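Local coordinates for protein poly-beta-hydroxybuterate polymerase (Cupriavidus necator, PDB 5T6O) that polymerises hydroxybutyryl units into polyhydroxybutyrate, probably through an acyltransferase activity, and is represented here by its catalytic domain, at residues 192-197 and 306-311; 276-279 and 284-287; 328-331 and 335-338. The protein carries 1 engineered substitution. One frame throughout, in Å; residues are numbered along the deposited sequence.

Contact 1 (192-197 and 306-311); sequences NTFSFL and SGHIAG
His308 turns its ring edge toward the face of Phe194 in an offset edge-to-face pair, centroids 5.8 Å apart and planes at 81°. The contact joins a beta turn after strand 188-191 to the start of helix 308-312 in the alpha/beta-hydrolase fold. A second aromatic partner of Phe194 is Phe161 of a second subunit.

The apolar part is small. CG1 of Ile309 sits at the rim of the Phe194 ring, near its plane, 3.9 Å from CZ. Leu222 of helix 220-227 touches both residues. Thr193 CG2 reaches His308 because this branch stands anti to its own backbone nitrogen, and the same torsion leaves OG1 hydrogen-bonded to Asn48 ND2.

No hydrogen bond crosses between the segments; their polar groups bond to other partners. His308 ND1 is bonded to Asp280, a pairing consistent with the His-Asp dyad of a hydrolase-fold catalytic triad. Thr193 to Phe196 form a type I beta turn, closed by a weak bond; Asn192 OD1 accepts from Ser195 N at 2.9 Å, an Asx motif. Across the contact, Thr193 CG2 comes obliquely to the imidazole, 3.5 Å from His308 NE2.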
ATOM      1  N   ASN A 192     -18.599   7.135 -17.601  1.00 23.64           N
ATOM      2  CA  ASN A 192     -17.507   8.060 -17.842  1.00 23.87           C
ATOM      3  C   ASN A 192     -16.227   7.413 -17.339  1.00 25.23           C
ATOM      4  O   ASN A 192     -16.244   6.337 -16.740  1.00 24.86           O
ATOM      5  CB  ASN A 192     -17.773   9.416 -17.189  1.00 25.55           C
ATOM      6  CG  ASN A 192     -17.987   9.307 -15.705  1.00 30.30           C
ATOM      7  OD1 ASN A 192     -17.313   8.547 -15.029  1.00 30.61           O
ATOM      8  ND2 ASN A 192     -18.953  10.050 -15.195  1.00 31.91           N
ATOM      9  N   THR A 193     -15.104   8.076 -17.598  1.00 24.61           N
ATOM     10  CA  THR A 193     -13.810   7.452 -17.367  1.00 22.57           C
ATOM     11  C   THR A 193     -13.396   7.548 -15.905  1.00 20.36           C
ATOM     12  O   THR A 193     -13.049   6.536 -15.285  1.00 24.17           O
ATOM     13  CB  THR A 193     -12.749   8.113 -18.254  1.00 29.05           C
ATOM     14  OG1 THR A 193     -13.093   7.916 -19.629  1.00 26.52           O
ATOM     15  CG2 THR A 193     -11.377   7.513 -17.987  1.00 24.48           C
ATOM     16  N   PHE A 194     -13.418   8.755 -15.342  1.00 22.71           N
ATOM     17  CA  PHE A 194     -12.869   8.914 -14.000  1.00 27.31           C
ATOM     18  C   PHE A 194     -13.774   8.332 -12.930  1.00 31.66           C
ATOM     19  O   PHE A 194     -13.281   8.003 -11.847  1.00 28.89           O
ATOM     20  CB  PHE A 194     -12.558  10.387 -13.741  1.00 25.63           C
ATOM     21  CG  PHE A 194     -11.254  10.805 -14.350  1.00 28.10           C
ATOM     22  CD1 PHE A 194     -11.174  11.116 -15.697  1.00 31.64           C
ATOM     23  CD2 PHE A 194     -10.089  10.797 -13.597  1.00 32.32           C
ATOM     24  CE1 PHE A 194      -9.960  11.463 -16.268  1.00 31.17           C
ATOM     25  CE2 PHE A 194      -8.867  11.148 -14.161  1.00 33.45           C
ATOM     26  CZ  PHE A 194      -8.803  11.472 -15.499  1.00 29.26           C
ATOM     27  N   SER A 195     -15.063   8.138 -13.217  1.00 28.73           N
ATOM     28  CA  SER A 195     -15.949   7.470 -12.271  1.00 27.80           C
ATOM     29  C   SER A 195     -16.496   6.148 -12.815  1.00 29.03           C
ATOM     30  O   SER A 195     -17.576   5.708 -12.405  1.00 24.03           O
ATOM     31  CB  SER A 195     -17.092   8.402 -11.862  1.00 27.17           C
ATOM     32  OG  SER A 195     -16.580   9.576 -11.232  1.00 29.05           O
ATOM     33  N   PHE A 196     -15.769   5.484 -13.723  1.00 30.49           N
ATOM     34  CA  PHE A 196     -16.267   4.205 -14.229  1.00 31.60           C
ATOM     35  C   PHE A 196     -16.427   3.168 -13.120  1.00 30.82           C
ATOM     36  O   PHE A 196     -17.321   2.315 -13.193  1.00 31.17           O
ATOM     37  CB  PHE A 196     -15.371   3.622 -15.328  1.00 27.72           C
ATOM     38  CG  PHE A 196     -15.950   2.371 -15.934  1.00 27.07           C
ATOM     39  CD1 PHE A 196     -17.128   2.435 -16.657  1.00 28.17           C
ATOM     40  CD2 PHE A 196     -15.381   1.131 -15.694  1.00 35.36           C
ATOM     41  CE1 PHE A 196     -17.702   1.291 -17.192  1.00 30.48           C
ATOM     42  CE2 PHE A 196     -15.948  -0.019 -16.219  1.00 30.75           C
ATOM     43  CZ  PHE A 196     -17.110   0.070 -16.980  1.00 30.24           C
ATOM     44  N   LEU A 197     -15.587   3.203 -12.093  1.00 28.56           N
ATOM     45  CA  LEU A 197     -15.790   2.314 -10.951  1.00 34.91           C
ATOM     46  C   LEU A 197     -16.317   3.076  -9.740  1.00 30.11           C
ATOM     47  O   LEU A 197     -16.017   2.733  -8.598  1.00 32.09           O
ATOM     48  CB  LEU A 197     -14.492   1.578 -10.606  1.00 38.05           C
ATOM     49  CG  LEU A 197     -13.942   0.744 -11.771  1.00 41.44           C
ATOM     50  CD1 LEU A 197     -12.584   0.131 -11.427  1.00 45.94           C
ATOM     51  CD2 LEU A 197     -14.946  -0.324 -12.214  1.00 41.84           C
ATOM     52  N   SER A 306       3.224  10.981 -14.510  1.00 23.76           N
ATOM     53  CA  SER A 306       1.957  11.632 -14.157  1.00 24.09           C
ATOM     54  C   SER A 306       0.735  10.726 -14.341  1.00 24.62           C
ATOM     55  O   SER A 306       0.866   9.499 -14.429  1.00 24.78           O
ATOM     56  CB  SER A 306       1.779  12.948 -14.937  1.00 26.13           C
ATOM     57  OG  SER A 306       0.824  13.785 -14.288  1.00 25.14           O
ATOM     58  N   GLY A 307      -0.458  11.329 -14.361  1.00 24.79           N
ATOM     59  CA  GLY A 307      -1.709  10.611 -14.188  1.00 22.00           C
ATOM     60  C   GLY A 307      -2.286  10.034 -15.474  1.00 25.30           C
ATOM     61  O   GLY A 307      -1.646   9.995 -16.527  1.00 25.02           O
ATOM     62  N   HIS A 308      -3.550   9.594 -15.368  1.00 26.29           N
ATOM     63  CA  HIS A 308      -4.222   8.876 -16.449  1.00 22.73           C
ATOM     64  C   HIS A 308      -4.214   9.675 -17.750  1.00 27.84           C
ATOM     65  O   HIS A 308      -3.786   9.175 -18.799  1.00 24.17           O
ATOM     66  CB  HIS A 308      -5.657   8.552 -16.008  1.00 23.62           C
ATOM     67  CG  HIS A 308      -6.456   7.780 -17.015  1.00 24.53           C
ATOM     68  ND1 HIS A 308      -6.083   6.533 -17.472  1.00 27.94           N
ATOM     69  CD2 HIS A 308      -7.625   8.075 -17.637  1.00 26.71           C
ATOM     70  CE1 HIS A 308      -6.984   6.096 -18.337  1.00 34.97           C
ATOM     71  NE2 HIS A 308      -7.930   7.013 -18.454  1.00 26.69           N
ATOM     72  N   ILE A 309      -4.706  10.909 -17.713  1.00 22.26           N
ATOM     73  CA  ILE A 309      -4.741  11.719 -18.934  1.00 23.70           C
ATOM     74  C   ILE A 309      -3.496  12.586 -19.059  1.00 23.08           C
ATOM     75  O   ILE A 309      -2.922  12.697 -20.143  1.00 23.83           O
ATOM     76  CB  ILE A 309      -6.018  12.584 -18.990  1.00 24.73           C
ATOM     77  CG1 ILE A 309      -7.268  11.700 -19.026  1.00 24.75           C
ATOM     78  CG2 ILE A 309      -5.969  13.513 -20.214  1.00 23.21           C
ATOM     79  CD1 ILE A 309      -7.309  10.745 -20.210  1.00 26.16           C
ATOM     80  N   ALA A 310      -3.064  13.217 -17.966  1.00 24.12           N
ATOM     81  CA  ALA A 310      -1.873  14.067 -18.041  1.00 24.36           C
ATOM     82  C   ALA A 310      -0.677  13.305 -18.604  1.00 25.12           C
ATOM     83  O   ALA A 310       0.131  13.868 -19.349  1.00 25.19           O
ATOM     84  CB  ALA A 310      -1.538  14.638 -16.660  1.00 23.26           C
ATOM     85  N   GLY A 311      -0.556  12.016 -18.278  1.00 23.86           N
ATOM     86  CA  GLY A 311       0.598  11.263 -18.746  1.00 22.74           C
ATOM     87  C   GLY A 311       0.525  10.927 -20.225  1.00 23.98           C
ATOM     88  O   GLY A 311       1.533  10.993 -20.934  1.00 25.56           O
TER

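Contact 2 (276-279 and 284-287); sequences GSRE and PWTA. With SO4 (sulfate ion), chain B.
Arg278 and Trp285 run side by side in the same direction, and both deliver N-H groups to one sulfate ion, probably from the crystallisation liquor. The arginine leaves the main chain with CG anti to the backbone N (chi1 -175°) and stays extended as far as NE, so the guanidinium meets the anion at its edge, with the sulfur in its plane. Arg278 NE donates to sulfate O3 at 2.8 Å, nearly straight at 167°, and Arg278 NH2 to sulfate O1 at 2.6 Å.

Trp285 takes a different route: its CG lies between the backbone N and the carbonyl carbon, which brings the indole beside the backbone of Arg278. Trp285 NE1 then gives a longer bond, 3.1 Å, to sulfate O4, which lies in the plane of the ring. One face of the indole is covered by Thr286 CG2, over the ring centre. The guanidinium and indole planes are 75° apart, and between the two side chains Arg278 CG comes to 4.1 Å from Trp285 CD1.

This is the strand-to-helix turn of a beta-alpha-beta unit, strand 272-277, helix 285-289 and strand 299-304. Trp285 CB presses on Ser277 O at 3.3 Å. A water bridges the backbones, accepting from Trp285 N and donating to Arg278 O at 2.7 Å. Arg278 NH1 makes a salt bridge with Asp163 of a fourth subunit.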
ATOM      1  N   GLY A 276       2.098   3.005 -20.428  1.00 21.99           N
ATOM      2  CA  GLY A 276       1.320   3.319 -19.243  1.00 23.28           C
ATOM      3  C   GLY A 276       1.869   4.562 -18.570  1.00 24.02           C
ATOM      4  O   GLY A 276       2.990   4.992 -18.845  1.00 26.36           O
ATOM      5  N   SER A 277       1.064   5.135 -17.671  1.00 23.91           N
ATOM      6  CA  SER A 277       1.444   6.337 -16.933  1.00 22.82           C
ATOM      7  C   SER A 277       1.652   6.017 -15.451  1.00 23.97           C
ATOM      8  O   SER A 277       0.856   5.295 -14.839  1.00 23.94           O
ATOM      9  CB  SER A 277       0.385   7.434 -17.087  1.00 23.32           C
ATOM     10  OG  SER A 277       0.266   7.856 -18.441  1.00 23.83           O
ATOM     11  N   ARG A 278       2.707   6.581 -14.866  1.00 23.60           N
ATOM     12  CA  ARG A 278       3.153   6.094 -13.559  1.00 23.47           C
ATOM     13  C   ARG A 278       2.146   6.374 -12.439  1.00 29.12           C
ATOM     14  O   ARG A 278       1.979   5.544 -11.532  1.00 25.83           O
ATOM     15  CB  ARG A 278       4.504   6.700 -13.202  1.00 24.46           C
ATOM     16  CG  ARG A 278       5.014   6.107 -11.908  1.00 29.83           C
ATOM     17  CD  ARG A 278       6.467   6.378 -11.714  1.00 30.83           C
ATOM     18  NE  ARG A 278       6.919   5.754 -10.483  1.00 32.18           N
ATOM     19  CZ  ARG A 278       8.115   5.972  -9.960  1.00 29.48           C
ATOM     20  NH1 ARG A 278       8.952   6.795 -10.584  1.00 26.03           N
ATOM     21  NH2 ARG A 278       8.464   5.378  -8.823  1.00 27.39           N
ATOM     22  N   GLU A 279       1.507   7.546 -12.439  1.00 24.39           N
ATOM     23  CA  GLU A 279       0.558   7.885 -11.380  1.00 22.61           C
ATOM     24  C   GLU A 279      -0.886   7.594 -11.786  1.00 25.00           C
ATOM     25  O   GLU A 279      -1.818   8.141 -11.184  1.00 29.53           O
ATOM     26  CB  GLU A 279       0.685   9.352 -10.974  1.00 25.21           C
ATOM     27  CG  GLU A 279       2.117   9.869 -10.814  1.00 33.30           C
ATOM     28  CD  GLU A 279       2.971   9.118  -9.800  1.00 43.59           C
ATOM     29  OE1 GLU A 279       2.435   8.496  -8.853  1.00 42.58           O
ATOM     30  OE2 GLU A 279       4.213   9.174  -9.950  1.00 50.23           O
ATOM     31  N   PRO A 284      -3.625   1.148 -13.538  1.00 25.56           N
ATOM     32  CA  PRO A 284      -2.311   1.123 -12.879  1.00 24.78           C
ATOM     33  C   PRO A 284      -1.213   0.770 -13.872  1.00 25.65           C
ATOM     34  O   PRO A 284      -1.390  -0.096 -14.729  1.00 27.55           O
ATOM     35  CB  PRO A 284      -2.472   0.031 -11.813  1.00 29.33           C
ATOM     36  CG  PRO A 284      -3.955   0.068 -11.477  1.00 28.79           C
ATOM     37  CD  PRO A 284      -4.632   0.356 -12.805  1.00 30.20           C
ATOM     38  N   TRP A 285      -0.069   1.450 -13.766  1.00 28.40           N
ATOM     39  CA  TRP A 285       0.973   1.201 -14.759  1.00 26.61           C
ATOM     40  C   TRP A 285       1.474  -0.231 -14.670  1.00 27.38           C
ATOM     41  O   TRP A 285       1.829  -0.827 -15.692  1.00 27.34           O
ATOM     42  CB  TRP A 285       2.126   2.212 -14.628  1.00 26.63           C
ATOM     43  CG  TRP A 285       3.205   1.917 -13.599  1.00 27.43           C
ATOM     44  CD1 TRP A 285       3.278   2.412 -12.332  1.00 30.14           C
ATOM     45  CD2 TRP A 285       4.378   1.100 -13.779  1.00 26.10           C
ATOM     46  NE1 TRP A 285       4.412   1.946 -11.704  1.00 28.05           N
ATOM     47  CE2 TRP A 285       5.100   1.131 -12.567  1.00 25.64           C
ATOM     48  CE3 TRP A 285       4.881   0.344 -14.840  1.00 25.54           C
ATOM     49  CZ2 TRP A 285       6.298   0.442 -12.390  1.00 29.53           C
ATOM     50  CZ3 TRP A 285       6.080  -0.347 -14.664  1.00 26.83           C
ATOM     51  CH2 TRP A 285       6.770  -0.291 -13.450  1.00 30.27           C
ATOM     52  N   THR A 286       1.449  -0.817 -13.469  1.00 24.64           N
ATOM     53  CA  THR A 286       1.855  -2.210 -13.320  1.00 28.73           C
ATOM     54  C   THR A 286       0.877  -3.147 -14.018  1.00 32.54           C
ATOM     55  O   THR A 286       1.274  -4.225 -14.488  1.00 28.55           O
ATOM     56  CB  THR A 286       1.958  -2.555 -11.835  1.00 30.94           C
ATOM     57  OG1 THR A 286       0.730  -2.211 -11.188  1.00 29.15           O
ATOM     58  CG2 THR A 286       3.073  -1.756 -11.188  1.00 32.45           C
ATOM     59  N   ALA A 287      -0.398  -2.752 -14.090  1.00 29.68           N
ATOM     60  CA  ALA A 287      -1.402  -3.554 -14.785  1.00 29.21           C
ATOM     61  C   ALA A 287      -1.196  -3.490 -16.290  1.00 27.03           C
ATOM     62  O   ALA A 287      -1.280  -4.514 -16.975  1.00 31.76           O
ATOM     63  CB  ALA A 287      -2.812  -3.079 -14.411  1.00 27.99           C
TER
HETATM   64  S   SO4 B 601       5.665   3.153  -8.094  1.00 59.50           S
HETATM   65  O1  SO4 B 601       7.123   3.233  -8.052  1.00 64.49           O
HETATM   66  O2  SO4 B 601       5.161   3.217  -6.722  1.00 67.24           O
HETATM   67  O3  SO4 B 601       5.122   4.280  -8.852  1.00 57.87           O
HETATM   68  O4  SO4 B 601       5.268   1.886  -8.713  1.00 45.10           O
HETATM   69  O   HOH W   1       0.093   3.624 -11.834  1.00 26.81           O

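Contact 3 (328-331 and 335-338); sequences ALPE and QWLA
The indole of Trp336 receives Ala328 O and Pro330 CD at its edge, close to the ring plane, while Leu329 CD2 comes in obliquely. Beyond the two segments, Phe301 meets the ring edge-to-face, and the Tyr289 ring meets it with planes at about 50°. This is the turn into helix 333-339, which links the neighbouring strands 322-325 and 341-344 at one border of the hydrolase-fold sheet; the loop before the helix folds back along its first turn.

Trp336 holds CG anti to its backbone nitrogen (chi1 -178°), which lays the pyrrole side of the indole against the loop. There Ala328 O stands 3.2 Å from Trp336 CD1, near the ring plane. Leu329 lies alongside the indole, pointing the same way; Leu329 CD2 is 4.2 Å from Trp336 CD1, an apolar contact.

Pro330 turns CG to the helix, 3.7 Å from Gln335 CB. Gln335 starts toward the proline, but the chain bends at chi2 and takes the amide away, to a weak hydrogen bond from Gln335 NE2 to Tyr211 OH of a third subunit. Pro330 CG also packs over the helix backbone, 3.6 Å from Trp336 N.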
ATOM      1  N   ALA A 328      14.922  -4.403 -21.445  1.00 35.50           N
ATOM      2  CA  ALA A 328      14.668  -5.661 -20.760  1.00 38.38           C
ATOM      3  C   ALA A 328      13.231  -5.708 -20.249  1.00 40.64           C
ATOM      4  O   ALA A 328      12.630  -4.683 -19.918  1.00 37.58           O
ATOM      5  CB  ALA A 328      15.641  -5.847 -19.597  1.00 37.48           C
ATOM      6  N   LEU A 329      12.678  -6.917 -20.182  1.00 41.17           N
ATOM      7  CA  LEU A 329      11.277  -7.126 -19.830  1.00 37.28           C
ATOM      8  C   LEU A 329      11.184  -8.244 -18.798  1.00 46.57           C
ATOM      9  O   LEU A 329      10.722  -9.352 -19.097  1.00 41.31           O
ATOM     10  CB  LEU A 329      10.451  -7.437 -21.082  1.00 33.13           C
ATOM     11  CG  LEU A 329      10.396  -6.327 -22.147  1.00 41.43           C
ATOM     12  CD1 LEU A 329       9.713  -6.785 -23.437  1.00 37.87           C
ATOM     13  CD2 LEU A 329       9.687  -5.100 -21.596  1.00 39.85           C
ATOM     14  N   PRO A 330      11.618  -7.987 -17.566  1.00 46.03           N
ATOM     15  CA  PRO A 330      11.450  -8.989 -16.510  1.00 40.91           C
ATOM     16  C   PRO A 330       9.982  -9.172 -16.173  1.00 39.14           C
ATOM     17  O   PRO A 330       9.125  -8.365 -16.539  1.00 39.11           O
ATOM     18  CB  PRO A 330      12.226  -8.397 -15.326  1.00 46.67           C
ATOM     19  CG  PRO A 330      12.187  -6.912 -15.569  1.00 44.82           C
ATOM     20  CD  PRO A 330      12.270  -6.759 -17.066  1.00 38.09           C
ATOM     21  N   GLU A 331       9.694 -10.271 -15.470  1.00 35.14           N
ATOM     22  CA  GLU A 331       8.309 -10.561 -15.119  1.00 37.15           C
ATOM     23  C   GLU A 331       7.731  -9.480 -14.211  1.00 34.13           C
ATOM     24  O   GLU A 331       6.556  -9.114 -14.333  1.00 36.28           O
ATOM     25  CB  GLU A 331       8.218 -11.944 -14.459  1.00 38.35           C
ATOM     26  N   GLN A 335      11.154  -4.639 -11.000  1.00 34.07           N
ATOM     27  CA  GLN A 335      12.440  -4.932 -11.625  1.00 34.95           C
ATOM     28  C   GLN A 335      12.620  -4.124 -12.901  1.00 33.67           C
ATOM     29  O   GLN A 335      13.724  -3.646 -13.193  1.00 36.72           O
ATOM     30  CB  GLN A 335      12.565  -6.426 -11.931  1.00 43.72           C
ATOM     31  CG  GLN A 335      12.801  -7.311 -10.732  1.00 55.79           C
ATOM     32  CD  GLN A 335      14.273  -7.529 -10.432  1.00 64.63           C
ATOM     33  OE1 GLN A 335      14.774  -8.652 -10.514  1.00 71.34           O
ATOM     34  NE2 GLN A 335      14.971  -6.460 -10.074  1.00 62.04           N
ATOM     35  N   TRP A 336      11.544  -3.958 -13.676  1.00 34.24           N
ATOM     36  CA  TRP A 336      11.628  -3.150 -14.890  1.00 33.33           C
ATOM     37  C   TRP A 336      12.010  -1.718 -14.550  1.00 33.18           C
ATOM     38  O   TRP A 336      12.937  -1.145 -15.137  1.00 27.83           O
ATOM     39  CB  TRP A 336      10.295  -3.174 -15.645  1.00 29.92           C
ATOM     40  CG  TRP A 336      10.361  -2.396 -16.933  1.00 28.04           C
ATOM     41  CD1 TRP A 336      10.728  -2.880 -18.156  1.00 31.98           C
ATOM     42  CD2 TRP A 336      10.073  -0.998 -17.129  1.00 27.26           C
ATOM     43  NE1 TRP A 336      10.690  -1.879 -19.097  1.00 32.39           N
ATOM     44  CE2 TRP A 336      10.292  -0.714 -18.495  1.00 29.29           C
ATOM     45  CE3 TRP A 336       9.648   0.037 -16.283  1.00 29.41           C
ATOM     46  CZ2 TRP A 336      10.100   0.566 -19.040  1.00 29.75           C
ATOM     47  CZ3 TRP A 336       9.466   1.312 -16.819  1.00 26.06           C
ATOM     48  CH2 TRP A 336       9.679   1.564 -18.190  1.00 29.56           C
ATOM     49  N   LEU A 337      11.312  -1.132 -13.580  1.00 32.06           N
ATOM     50  CA  LEU A 337      11.578   0.247 -13.202  1.00 34.13           C
ATOM     51  C   LEU A 337      12.970   0.415 -12.608  1.00 31.15           C
ATOM     52  O   LEU A 337      13.622   1.438 -12.850  1.00 31.92           O
ATOM     53  CB  LEU A 337      10.502   0.713 -12.223  1.00 32.64           C
ATOM     54  CG  LEU A 337      10.510   2.194 -11.866  1.00 30.38           C
ATOM     55  CD1 LEU A 337      10.510   3.056 -13.109  1.00 27.78           C
ATOM     56  CD2 LEU A 337       9.285   2.471 -11.004  1.00 41.59           C
ATOM     57  N   ALA A 338      13.470  -0.590 -11.874  1.00 28.60           N
ATOM     58  CA  ALA A 338      14.795  -0.471 -11.270  1.00 31.10           C
ATOM     59  C   ALA A 338      15.887  -0.312 -12.322  1.00 31.87           C
ATOM     60  O   ALA A 338      16.880   0.390 -12.090  1.00 33.05           O
ATOM     61  CB  ALA A 338      15.083  -1.684 -10.383  1.00 37.23           C
TER

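Overall arrangement
From the N terminus, the first segment met is the turn 192-197, which contact 1 joins to residues 306-311, closing a loop of 108 residues. Contact 2 is nested inside that loop and closes only the short turn between strand 272-277 and helix 285-289. Contact 3 follows in series, closing the turn into helix 333-339. Contacts 1 and 2 meet where Ser306 O probably accepts a hydrogen bond from Glu279 N, tying together the chain just after strands 272-277 and 299-304. Contacts 2 and 3 meet through Leu337 and Trp336, which pack on Trp285, so the two helices adjoin. Contacts 1 and 3 do not touch; their centres are about 25 Å apart.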